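Local coordinates for protein DNA polymerase (Bacillus phage phi29, PDB 2PY5) that replicates the viral DNA from a protein primer by strand displacement, with high processivity and fidelity, and proofreads it with a 3'-5' exonuclease, at residues T17-C22 with G564-D569; S43-M48 with I71-R76; E291-E296 with L316-G321. The protein carries 2 engineered substitutions. One frame throughout, in Å; residues are numbered along the deposited sequence.

Contact 1: residues T17-C22 with G564-D569; sequences TKVEDC and GVVLVD. With nucleotides of chain A.
Val-566 sets CG1 anti to its backbone N (chi1 172°) and CG2 anti to its carbonyl carbon, and the two methyls spread over the backbone of loop 17-22. CG1 lies 3.4 Å from Thr-17 O; CG2 is 3.6 Å from Lys-18 O, which closes a type I turn by accepting from Asp-21 N. On Cys-22, SG stands anti to the backbone N (chi1 177°), which carries the sulfur to 3.7 Å from Val-566 CG2 and beside the bare backbone of Gly-564. Val-19 crosses the valines of the strand at about a right angle, its CG1 4.0 Å from Val-568 CG2. One water bridges the two backbones, donating to Thr-17 O and to Leu-567 O. Single-stranded DNA lies alongside: Thr-17 CG2 comes to 3.3 Å from O2 of DT7 of chain A, and Leu-567 CD1 sits 3.7 Å from both N1 of DT7 and C2 of DT6 of chain A. The C-terminal strand belongs to a region involved in DNA binding and terminal-protein interaction. Thr-17 OG1 is hydrogen-bonded to His-149, and Lys-18 NZ forms a salt bridge with Glu-151. Strand 564-573 pairs antiparallel with strand 551-561, while on helix 63-76 Cys-22 packs against Phe-69, which interacts with the primer terminal protein, and Val-565 against Phe-65, which binds single-stranded DNA.

Contact 2: residues S43-M48 with I71-R76; sequences SLDEFM and INWLER. With EDO (1,2-ethanediol), chain P.
Two helices of the exonuclease domain, 44-54 and 63-76, meet here through the indole of Trp-73, with Leu-44, Asp-45 and Met-48 gathered round it in a Met-aromatic and CH-pi arrangement. The axes of segments 44-48 and 71-76 come within 11.3 Å at a crossing angle of -82°, so the gap is bridged by side chains. Met-48 lies over one face of the indole: CB stands above the centre of the six-membered ring, 3.5 Å from its centroid and 9° off the normal, and CG is 3.6 Å from Trp-73 CD2. With chi2 and chi3 both bent, the Met-48 chain folds back over the ring; SD takes an oblique position, and CE reaches Trp-73 CE3 and then Leu-74 CD2. Leu-44 comes in obliquely, CD2 touching Trp-73 CB at 3.9 Å and CG near CD1. Asp-45 works at the edge: Trp-73 NE1 donates to OD1 at 2.9 Å, the acceptor lying in the indole plane, while the carboxylate is turned 68° against the ring. This bond and Met-48 over one face probably restrict rotation of the indole. Ser-43, just before helix 44-54, is its N-cap; its OG accepts from Glu-46 N. Phe-47 meets Phe-13 and Tyr-27 on the central sheet, and Ile-71 and Leu-74 pack on strands 89-94 and 100-110. A 1,2-ethanediol, probably from the crystallisation liquor, spans the helix start: its O1 bonds to Ser-43 OG, and its O2 donates to Asp-45 OD2 at 2.6 Å.

Contact 3: residues E291-E296 with L316-G321; sequences EFELKE and LKSSGG. With EDO (1,2-ethanediol), chain J.
Phe-292 and Ser-319 make the dense part of this contact. Ser-319 lies over one face of the phenyl ring, its CB 3.8 Å from the centroid in a CH-pi contact and its backbone N above the plane, nearer the rim. Leu-316 CB meets the ring edge in plane, 3.9 Å from Phe-292 CE1. A chi1 of 59° puts Phe-292 CG between the backbone N and the carbonyl carbon, starting the ring toward Ser-319. The same serine grips the backbone of Phe-292 twice: Phe-292 N donates to Ser-319 OG (2.9 Å, 165° at the hydrogen), and Ser-319 N donates to Phe-292 O, tilted 28° from the carbonyl plane. Farther along, Leu-294 N gives a short bond of 2.7 Å to Lys-317 O. The two backbone-to-backbone bonds flank a single antiparallel bridge, Glu-293 with Ser-318, a non-hydrogen-bonded pair. This is surface packing away from the annotated sites, at the end of strand 283-294, which shares an antiparallel sheet of the polymerization region with strands 324-329 and 340-356; Phe-292 packs there on Leu-342. The solvent side is polar. Ser-318 OG donates to Glu-293 OE2 from above the carboxylate plane (2.7 Å) and accepts from Gly-320 N, an ST turn; Gly-320, which closes it, and Gly-321 both have positive phi, which favours glycine. A water bridges Glu-291 OE2, Ser-319 OG and Gly-321 N, while Glu-291 OE1 is bonded to Asn-344. At the far end Lys-317 CG lies 3.9 Å from Leu-294 CB, and Lys-317 NZ stays 5.0 Å from Glu-296 OE2, opposite charges not in contact; a 1,2-ethanediol, probably from the crystallisation liquor, bonds weakly to Glu-296.

How the contacts relate
Contacts 1 and 2 are neighbours, their centres about 17 Å apart, and pack against each other at Gly-564 and Asn-72. Helix 63-76 joins them: its 71-76 end packs against helix 44-54 in contact 2, and its Phe-65 and Phe-69 reach the residues of contact 1. Contact 3 stands apart in the polymerization region, its centre about 47 Å from that of contact 1 and 57 Å from that of contact 2, across the centre of the chain from the latter. Along the chain, contact 2 closes before contact 3 opens, and both are nested within the long loop closed by contact 1, which brings the C-terminal strand back to the exonuclease domain beside the single-stranded DNA.

Contact 1: residues T17-C22 with G564-D569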
loop_
_atom_site.group_PDB
_atom_site.type_symbol
_atom_site.label_atom_id
_atom_site.label_comp_id
_atom_site.label_asym_id
_atom_site.label_seq_id
_atom_site.Cartn_x
_atom_site.Cartn_y
_atom_site.Cartn_z
ATOM N N THR F 17 -22.478 16.572 -1.624
ATOM C CA THR F 17 -22.540 15.124 -1.787
ATOM C C THR F 17 -23.737 14.675 -2.613
ATOM O O THR F 17 -24.175 13.539 -2.509
ATOM C CB THR F 17 -22.514 14.438 -0.409
ATOM O OG1 THR F 17 -23.727 14.701 0.300
ATOM C CG2 THR F 17 -21.310 14.945 0.406
ATOM N N LYS F 18 -24.228 15.574 -3.460
ATOM C CA LYS F 18 -25.354 15.297 -4.351
ATOM C C LYS F 18 -24.835 15.111 -5.771
ATOM O O LYS F 18 -24.151 15.986 -6.300
ATOM C CB LYS F 18 -26.313 16.470 -4.342
ATOM C CG LYS F 18 -26.870 16.836 -2.985
ATOM C CD LYS F 18 -27.552 18.195 -3.080
ATOM C CE LYS F 18 -28.322 18.550 -1.826
ATOM N NZ LYS F 18 -29.109 19.810 -2.016
ATOM N N VAL F 19 -25.158 13.978 -6.395
ATOM C CA VAL F 19 -24.720 13.730 -7.783
ATOM C C VAL F 19 -25.179 14.829 -8.760
ATOM O O VAL F 19 -24.490 15.118 -9.745
ATOM C CB VAL F 19 -25.145 12.327 -8.292
ATOM C CG1 VAL F 19 -24.437 11.243 -7.495
ATOM C CG2 VAL F 19 -26.648 12.142 -8.220
ATOM N N GLU F 20 -26.314 15.471 -8.460
ATOM C CA GLU F 20 -26.867 16.535 -9.320
ATOM C C GLU F 20 -26.340 17.915 -8.938
ATOM O O GLU F 20 -26.646 18.901 -9.605
ATOM C CB GLU F 20 -28.407 16.571 -9.270
ATOM C CG GLU F 20 -29.050 15.376 -8.629
ATOM C CD GLU F 20 -28.971 15.424 -7.111
ATOM O OE1 GLU F 20 -28.328 14.539 -6.528
ATOM O OE2 GLU F 20 -29.545 16.362 -6.509
ATOM N N ASP F 21 -25.543 17.998 -7.875
ATOM C CA ASP F 21 -25.074 19.291 -7.394
ATOM C C ASP F 21 -23.804 19.126 -6.572
ATOM O O ASP F 21 -23.807 19.214 -5.334
ATOM C CB ASP F 21 -26.164 19.969 -6.574
ATOM C CG ASP F 21 -25.807 21.373 -6.173
ATOM O OD1 ASP F 21 -26.549 21.935 -5.349
ATOM O OD2 ASP F 21 -24.791 21.910 -6.664
ATOM N N CYS F 22 -22.726 18.851 -7.292
ATOM C CA CYS F 22 -21.444 18.515 -6.716
ATOM C C CYS F 22 -20.478 19.673 -6.878
ATOM O O CYS F 22 -20.126 20.052 -8.003
ATOM C CB CYS F 22 -20.910 17.270 -7.407
ATOM S SG CYS F 22 -19.294 16.745 -6.897
ATOM N N GLY F 564 -17.109 17.283 -10.061
ATOM C CA GLY F 564 -16.159 16.537 -9.285
ATOM C C GLY F 564 -16.578 15.114 -9.016
ATOM O O GLY F 564 -17.180 14.465 -9.865
ATOM N N VAL F 565 -16.310 14.660 -7.807
ATOM C CA VAL F 565 -16.590 13.291 -7.382
ATOM C C VAL F 565 -17.573 13.338 -6.215
ATOM O O VAL F 565 -17.361 14.090 -5.267
ATOM C CB VAL F 565 -15.315 12.524 -6.932
ATOM C CG1 VAL F 565 -15.672 11.237 -6.157
ATOM C CG2 VAL F 565 -14.449 12.191 -8.134
ATOM N N VAL F 566 -18.621 12.519 -6.295
ATOM C CA VAL F 566 -19.480 12.237 -5.145
ATOM C C VAL F 566 -19.202 10.827 -4.655
ATOM O O VAL F 566 -19.104 9.896 -5.450
ATOM C CB VAL F 566 -20.972 12.369 -5.504
ATOM C CG1 VAL F 566 -21.860 11.876 -4.358
ATOM C CG2 VAL F 566 -21.277 13.797 -5.850
ATOM N N LEU F 567 -19.080 10.681 -3.343
ATOM C CA LEU F 567 -18.940 9.388 -2.696
ATOM C C LEU F 567 -20.345 8.917 -2.374
ATOM O O LEU F 567 -21.001 9.462 -1.483
ATOM C CB LEU F 567 -18.099 9.519 -1.434
ATOM C CG LEU F 567 -16.649 9.949 -1.711
ATOM C CD1 LEU F 567 -15.887 10.209 -0.425
ATOM C CD2 LEU F 567 -15.972 8.862 -2.527
ATOM N N VAL F 568 -20.838 7.978 -3.174
ATOM C CA VAL F 568 -22.198 7.460 -3.034
ATOM C C VAL F 568 -22.149 6.227 -2.162
ATOM O O VAL F 568 -21.307 5.356 -2.379
ATOM C CB VAL F 568 -22.772 7.078 -4.412
ATOM C CG1 VAL F 568 -24.166 6.470 -4.283
ATOM C CG2 VAL F 568 -22.812 8.286 -5.321
ATOM N N ASP F 569 -23.038 6.148 -1.173
ATOM C CA ASP F 569 -23.098 4.973 -0.310
ATOM C C ASP F 569 -23.612 3.799 -1.128
ATOM O O ASP F 569 -24.695 3.847 -1.714
ATOM C CB ASP F 569 -23.966 5.209 0.935
ATOM C CG ASP F 569 -23.269 6.073 1.986
ATOM O OD1 ASP F 569 -22.015 6.129 2.001
ATOM O OD2 ASP F 569 -23.980 6.694 2.804
ATOM P P DT A 7 -12.439 14.394 3.906
ATOM O OP1 DT A 7 -11.957 15.654 4.494
ATOM O OP2 DT A 7 -12.759 13.246 4.778
ATOM O "O5'" DT A 7 -13.765 14.645 3.049
ATOM C "C5'" DT A 7 -13.798 15.605 2.004
ATOM C "C4'" DT A 7 -15.199 15.613 1.420
ATOM O "O4'" DT A 7 -15.519 14.296 0.930
ATOM C "C3'" DT A 7 -16.332 15.939 2.395
ATOM O "O3'" DT A 7 -16.544 17.349 2.549
ATOM C "C2'" DT A 7 -17.513 15.297 1.682
ATOM C "C1'" DT A 7 -16.907 14.051 1.062
ATOM N N1 DT A 7 -17.115 12.793 1.867
ATOM C C2 DT A 7 -18.292 12.112 1.678
ATOM O O2 DT A 7 -19.161 12.478 0.908
ATOM N N3 DT A 7 -18.426 10.974 2.423
ATOM C C4 DT A 7 -17.513 10.456 3.320
ATOM O O4 DT A 7 -17.743 9.413 3.943
ATOM C C5 DT A 7 -16.298 11.215 3.476
ATOM C C7 DT A 7 -15.237 10.740 4.422
ATOM C C6 DT A 7 -16.146 12.338 2.752
ATOM P P DT A 6 -8.516 10.193 4.499
ATOM O OP1 DT A 6 -7.654 11.187 5.128
ATOM O OP2 DT A 6 -9.470 9.404 5.286
ATOM O "O5'" DT A 6 -9.453 10.930 3.419
ATOM C "C5'" DT A 6 -8.947 12.002 2.640
ATOM C "C4'" DT A 6 -10.008 12.359 1.626
ATOM O "O4'" DT A 6 -10.264 11.255 0.743
ATOM C "C3'" DT A 6 -11.360 12.670 2.258
ATOM O "O3'" DT A 6 -11.420 14.017 2.723
ATOM C "C2'" DT A 6 -12.320 12.373 1.113
ATOM C "C1'" DT A 6 -11.604 11.310 0.288
ATOM N N1 DT A 6 -12.163 9.934 0.440
ATOM C C2 DT A 6 -12.348 9.185 -0.695
ATOM O O2 DT A 6 -12.084 9.577 -1.814
ATOM N N3 DT A 6 -12.871 7.937 -0.462
ATOM C C4 DT A 6 -13.196 7.379 0.764
ATOM O O4 DT A 6 -13.650 6.241 0.851
ATOM C C5 DT A 6 -12.946 8.212 1.913
ATOM C C7 DT A 6 -13.256 7.720 3.287
ATOM C C6 DT A 6 -12.445 9.444 1.700
HETATM O O HOH W 1 -23.569 10.942 -1.218
#

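Contact 2: residues S43-M48 with I71-R76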
loop_
_atom_site.group_PDB
_atom_site.type_symbol
_atom_site.label_atom_id
_atom_site.label_comp_id
_atom_site.label_asym_id
_atom_site.label_seq_id
_atom_site.Cartn_x
_atom_site.Cartn_y
_atom_site.Cartn_z
ATOM N N SER F 43 -15.371 29.538 -1.635
ATOM C CA SER F 43 -15.429 29.691 -3.098
ATOM C C SER F 43 -14.249 29.030 -3.794
ATOM O O SER F 43 -13.121 29.415 -3.559
ATOM C CB SER F 43 -15.433 31.179 -3.443
ATOM O OG SER F 43 -15.245 31.400 -4.825
ATOM N N LEU F 44 -14.516 28.040 -4.646
ATOM C CA LEU F 44 -13.462 27.439 -5.464
ATOM C C LEU F 44 -12.854 28.469 -6.400
ATOM O O LEU F 44 -11.645 28.453 -6.632
ATOM C CB LEU F 44 -13.972 26.233 -6.268
ATOM C CG LEU F 44 -12.933 25.463 -7.086
ATOM C CD1 LEU F 44 -11.739 25.017 -6.196
ATOM C CD2 LEU F 44 -13.524 24.239 -7.765
ATOM N N ASP F 45 -13.668 29.364 -6.948
ATOM C CA ASP F 45 -13.146 30.420 -7.809
ATOM C C ASP F 45 -12.080 31.229 -7.084
ATOM O O ASP F 45 -11.042 31.526 -7.645
ATOM C CB ASP F 45 -14.255 31.373 -8.249
ATOM C CG ASP F 45 -15.133 30.821 -9.369
ATOM O OD1 ASP F 45 -14.736 29.864 -10.058
ATOM O OD2 ASP F 45 -16.229 31.408 -9.603
ATOM N N GLU F 46 -12.362 31.585 -5.839
ATOM C CA GLU F 46 -11.423 32.337 -5.029
ATOM C C GLU F 46 -10.141 31.530 -4.806
ATOM O O GLU F 46 -9.031 32.072 -4.934
ATOM C CB GLU F 46 -12.063 32.666 -3.694
ATOM C CG GLU F 46 -11.255 33.582 -2.841
ATOM C CD GLU F 46 -12.027 34.011 -1.628
ATOM O OE1 GLU F 46 -12.020 33.263 -0.628
ATOM O OE2 GLU F 46 -12.671 35.091 -1.693
ATOM N N PHE F 47 -10.308 30.256 -4.459
ATOM C CA PHE F 47 -9.158 29.368 -4.206
ATOM C C PHE F 47 -8.286 29.278 -5.458
ATOM O O PHE F 47 -7.051 29.422 -5.400
ATOM C CB PHE F 47 -9.629 27.967 -3.829
ATOM C CG PHE F 47 -8.482 26.987 -3.628
ATOM C CD1 PHE F 47 -7.714 27.053 -2.459
ATOM C CD2 PHE F 47 -8.175 26.018 -4.574
ATOM C CE1 PHE F 47 -6.636 26.182 -2.262
ATOM C CE2 PHE F 47 -7.107 25.136 -4.367
ATOM C CZ PHE F 47 -6.347 25.232 -3.201
ATOM N N MET F 48 -8.922 29.014 -6.588
ATOM C CA MET F 48 -8.175 28.797 -7.833
ATOM C C MET F 48 -7.471 30.084 -8.323
ATOM O O MET F 48 -6.387 30.020 -8.913
ATOM C CB MET F 48 -9.078 28.217 -8.925
ATOM C CG MET F 48 -9.522 26.812 -8.610
ATOM S SD MET F 48 -8.166 25.623 -8.392
ATOM C CE MET F 48 -7.351 25.681 -10.005
ATOM N N ILE F 71 -9.582 19.789 -11.624
ATOM C CA ILE F 71 -9.593 19.584 -13.079
ATOM C C ILE F 71 -10.933 20.023 -13.696
ATOM O O ILE F 71 -10.949 20.638 -14.770
ATOM C CB ILE F 71 -9.159 18.164 -13.480
ATOM C CG1 ILE F 71 -7.698 17.945 -13.072
ATOM C CG2 ILE F 71 -9.258 17.982 -15.000
ATOM C CD1 ILE F 71 -7.187 16.548 -13.373
ATOM N N ASN F 72 -12.044 19.703 -13.028
ATOM C CA ASN F 72 -13.340 20.221 -13.462
ATOM C C ASN F 72 -13.307 21.749 -13.594
ATOM O O ASN F 72 -13.852 22.310 -14.529
ATOM C CB ASN F 72 -14.455 19.800 -12.496
ATOM C CG ASN F 72 -15.069 18.457 -12.857
ATOM O OD1 ASN F 72 -14.600 17.390 -12.393
ATOM N ND2 ASN F 72 -16.073 18.481 -13.691
ATOM N N TRP F 73 -12.658 22.430 -12.655
ATOM C CA TRP F 73 -12.571 23.893 -12.725
ATOM C C TRP F 73 -11.681 24.330 -13.889
ATOM O O TRP F 73 -12.060 25.190 -14.676
ATOM C CB TRP F 73 -12.040 24.472 -11.412
ATOM C CG TRP F 73 -12.037 25.979 -11.354
ATOM C CD1 TRP F 73 -13.015 26.776 -10.824
ATOM C CD2 TRP F 73 -11.022 26.873 -11.847
ATOM N NE1 TRP F 73 -12.682 28.088 -10.958
ATOM C CE2 TRP F 73 -11.466 28.188 -11.579
ATOM C CE3 TRP F 73 -9.791 26.695 -12.482
ATOM C CZ2 TRP F 73 -10.722 29.314 -11.926
ATOM C CZ3 TRP F 73 -9.045 27.801 -12.816
ATOM C CH2 TRP F 73 -9.524 29.107 -12.555
ATOM N N LEU F 74 -10.503 23.708 -14.003
ATOM C CA LEU F 74 -9.554 24.082 -15.031
ATOM C C LEU F 74 -10.212 24.023 -16.402
ATOM O O LEU F 74 -10.107 24.952 -17.173
ATOM C CB LEU F 74 -8.299 23.190 -14.978
ATOM C CG LEU F 74 -7.386 23.434 -13.783
ATOM C CD1 LEU F 74 -6.423 22.267 -13.628
ATOM C CD2 LEU F 74 -6.599 24.734 -13.940
ATOM N N GLU F 75 -10.921 22.921 -16.666
ATOM C CA GLU F 75 -11.566 22.681 -17.961
ATOM C C GLU F 75 -12.658 23.691 -18.289
ATOM O O GLU F 75 -12.965 23.889 -19.462
ATOM C CB GLU F 75 -12.136 21.261 -17.995
ATOM C CG GLU F 75 -11.043 20.180 -18.060
ATOM C CD GLU F 75 -10.453 20.032 -19.446
ATOM O OE1 GLU F 75 -11.176 20.297 -20.439
ATOM O OE2 GLU F 75 -9.275 19.619 -19.563
ATOM N N ARG F 76 -13.250 24.314 -17.266
ATOM C CA ARG F 76 -14.295 25.319 -17.475
ATOM C C ARG F 76 -13.788 26.757 -17.424
ATOM O O ARG F 76 -14.553 27.701 -17.638
ATOM C CB ARG F 76 -15.395 25.126 -16.438
ATOM C CG ARG F 76 -16.205 23.851 -16.632
ATOM C CD ARG F 76 -17.122 23.663 -15.472
ATOM N NE ARG F 76 -18.077 22.570 -15.675
ATOM C CZ ARG F 76 -17.777 21.285 -15.488
ATOM N NH1 ARG F 76 -16.572 20.909 -15.107
ATOM N NH2 ARG F 76 -18.702 20.363 -15.684
HETATM C C1 EDO P . -15.999 34.148 -6.800
HETATM O O1 EDO P . -15.544 34.073 -5.445
HETATM C C2 EDO P . -17.154 33.182 -7.036
HETATM O O2 EDO P . -17.588 33.229 -8.406
#

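Contact 3: residues E291-E296 with L316-G321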
loop_
_atom_site.group_PDB
_atom_site.type_symbol
_atom_site.label_atom_id
_atom_site.label_comp_id
_atom_site.label_asym_id
_atom_site.label_seq_id
_atom_site.Cartn_x
_atom_site.Cartn_y
_atom_site.Cartn_z
ATOM N N GLU F 291 0.799 -29.551 -15.297
ATOM C CA GLU F 291 -0.420 -29.766 -14.552
ATOM C C GLU F 291 -0.006 -30.200 -13.160
ATOM O O GLU F 291 1.147 -30.596 -12.925
ATOM C CB GLU F 291 -1.289 -30.808 -15.251
ATOM C CG GLU F 291 -1.830 -30.298 -16.581
ATOM C CD GLU F 291 -2.576 -31.356 -17.352
ATOM O OE1 GLU F 291 -2.012 -31.899 -18.326
ATOM O OE2 GLU F 291 -3.719 -31.643 -16.985
ATOM N N PHE F 292 -0.892 -30.000 -12.206
ATOM C CA PHE F 292 -0.539 -30.262 -10.821
ATOM C C PHE F 292 -1.710 -30.728 -9.974
ATOM O O PHE F 292 -2.873 -30.481 -10.297
ATOM C CB PHE F 292 0.118 -29.032 -10.179
ATOM C CG PHE F 292 -0.741 -27.796 -10.191
ATOM C CD1 PHE F 292 -1.734 -27.611 -9.228
ATOM C CD2 PHE F 292 -0.543 -26.807 -11.153
ATOM C CE1 PHE F 292 -2.514 -26.464 -9.224
ATOM C CE2 PHE F 292 -1.335 -25.647 -11.155
ATOM C CZ PHE F 292 -2.309 -25.480 -10.188
ATOM N N GLU F 293 -1.381 -31.446 -8.907
ATOM C CA GLU F 293 -2.370 -31.870 -7.920
ATOM C C GLU F 293 -1.730 -31.776 -6.540
ATOM O O GLU F 293 -0.650 -32.324 -6.312
ATOM C CB GLU F 293 -2.856 -33.299 -8.185
ATOM C CG GLU F 293 -4.362 -33.479 -7.971
ATOM C CD GLU F 293 -5.203 -33.064 -9.178
ATOM O OE1 GLU F 293 -4.715 -33.068 -10.338
ATOM O OE2 GLU F 293 -6.381 -32.743 -8.965
ATOM N N LEU F 294 -2.386 -31.059 -5.631
ATOM C CA LEU F 294 -1.852 -30.854 -4.281
ATOM C C LEU F 294 -1.679 -32.181 -3.563
ATOM O O LEU F 294 -2.575 -33.033 -3.622
ATOM C CB LEU F 294 -2.810 -29.971 -3.494
ATOM C CG LEU F 294 -2.414 -29.574 -2.078
ATOM C CD1 LEU F 294 -1.177 -28.669 -2.117
ATOM C CD2 LEU F 294 -3.587 -28.894 -1.402
ATOM N N LYS F 295 -0.545 -32.364 -2.892
ATOM C CA LYS F 295 -0.305 -33.561 -2.076
ATOM C C LYS F 295 -1.140 -33.519 -0.807
ATOM O O LYS F 295 -1.331 -32.453 -0.214
ATOM C CB LYS F 295 1.175 -33.678 -1.728
ATOM C CG LYS F 295 2.046 -34.025 -2.883
ATOM C CD LYS F 295 3.486 -34.060 -2.461
ATOM C CE LYS F 295 4.389 -34.212 -3.644
ATOM N NZ LYS F 295 5.831 -34.101 -3.287
ATOM N N GLU F 296 -1.642 -34.672 -0.373
ATOM C CA GLU F 296 -2.408 -34.708 0.869
ATOM C C GLU F 296 -1.472 -34.275 2.010
ATOM O O GLU F 296 -0.277 -34.599 2.020
ATOM C CB GLU F 296 -3.029 -36.095 1.125
ATOM C CG GLU F 296 -4.064 -36.580 0.045
ATOM C CD GLU F 296 -5.383 -35.774 0.012
ATOM O OE1 GLU F 296 -6.083 -35.724 1.044
ATOM O OE2 GLU F 296 -5.723 -35.200 -1.064
ATOM N N LEU F 316 -4.763 -23.116 -5.390
ATOM C CA LEU F 316 -5.398 -24.194 -6.123
ATOM C C LEU F 316 -4.939 -25.549 -5.633
ATOM O O LEU F 316 -3.741 -25.762 -5.376
ATOM C CB LEU F 316 -5.089 -24.064 -7.617
ATOM C CG LEU F 316 -5.547 -22.756 -8.272
ATOM C CD1 LEU F 316 -5.000 -22.616 -9.692
ATOM C CD2 LEU F 316 -7.051 -22.663 -8.257
ATOM N N LYS F 317 -5.900 -26.455 -5.531
ATOM C CA LYS F 317 -5.650 -27.861 -5.262
ATOM C C LYS F 317 -5.250 -28.581 -6.545
ATOM O O LYS F 317 -4.487 -29.534 -6.510
ATOM C CB LYS F 317 -6.909 -28.507 -4.684
ATOM C CG LYS F 317 -6.712 -29.885 -4.079
ATOM C CD LYS F 317 -8.050 -30.420 -3.527
ATOM C CE LYS F 317 -7.864 -31.327 -2.313
ATOM N NZ LYS F 317 -9.150 -31.619 -1.597
ATOM N N SER F 318 -5.783 -28.114 -7.677
ATOM C CA SER F 318 -5.600 -28.775 -8.962
ATOM C C SER F 318 -5.555 -27.774 -10.106
ATOM O O SER F 318 -6.220 -26.738 -10.060
ATOM C CB SER F 318 -6.772 -29.719 -9.203
ATOM O OG SER F 318 -6.600 -30.430 -10.413
ATOM N N SER F 319 -4.812 -28.116 -11.158
ATOM C CA SER F 319 -4.827 -27.355 -12.392
ATOM C C SER F 319 -6.108 -27.611 -13.200
ATOM O O SER F 319 -6.445 -26.848 -14.097
ATOM C CB SER F 319 -3.570 -27.678 -13.215
ATOM O OG SER F 319 -3.394 -29.077 -13.349
ATOM N N GLY F 320 -6.830 -28.674 -12.880
ATOM C CA GLY F 320 -8.128 -28.915 -13.504
ATOM C C GLY F 320 -8.074 -28.974 -15.023
ATOM O O GLY F 320 -8.962 -28.460 -15.712
ATOM N N GLY F 321 -7.025 -29.598 -15.548
ATOM C CA GLY F 321 -6.913 -29.843 -16.981
ATOM C C GLY F 321 -6.498 -28.646 -17.809
ATOM O O GLY F 321 -6.199 -28.800 -18.996
HETATM C C1 EDO J . -5.128 -31.058 0.989
HETATM O O1 EDO J . -3.797 -31.238 1.495
HETATM C C2 EDO J . -5.532 -32.249 0.126
HETATM O O2 EDO J . -5.003 -32.145 -1.205
HETATM O O HOH W 2 -4.824 -30.798 -14.761
#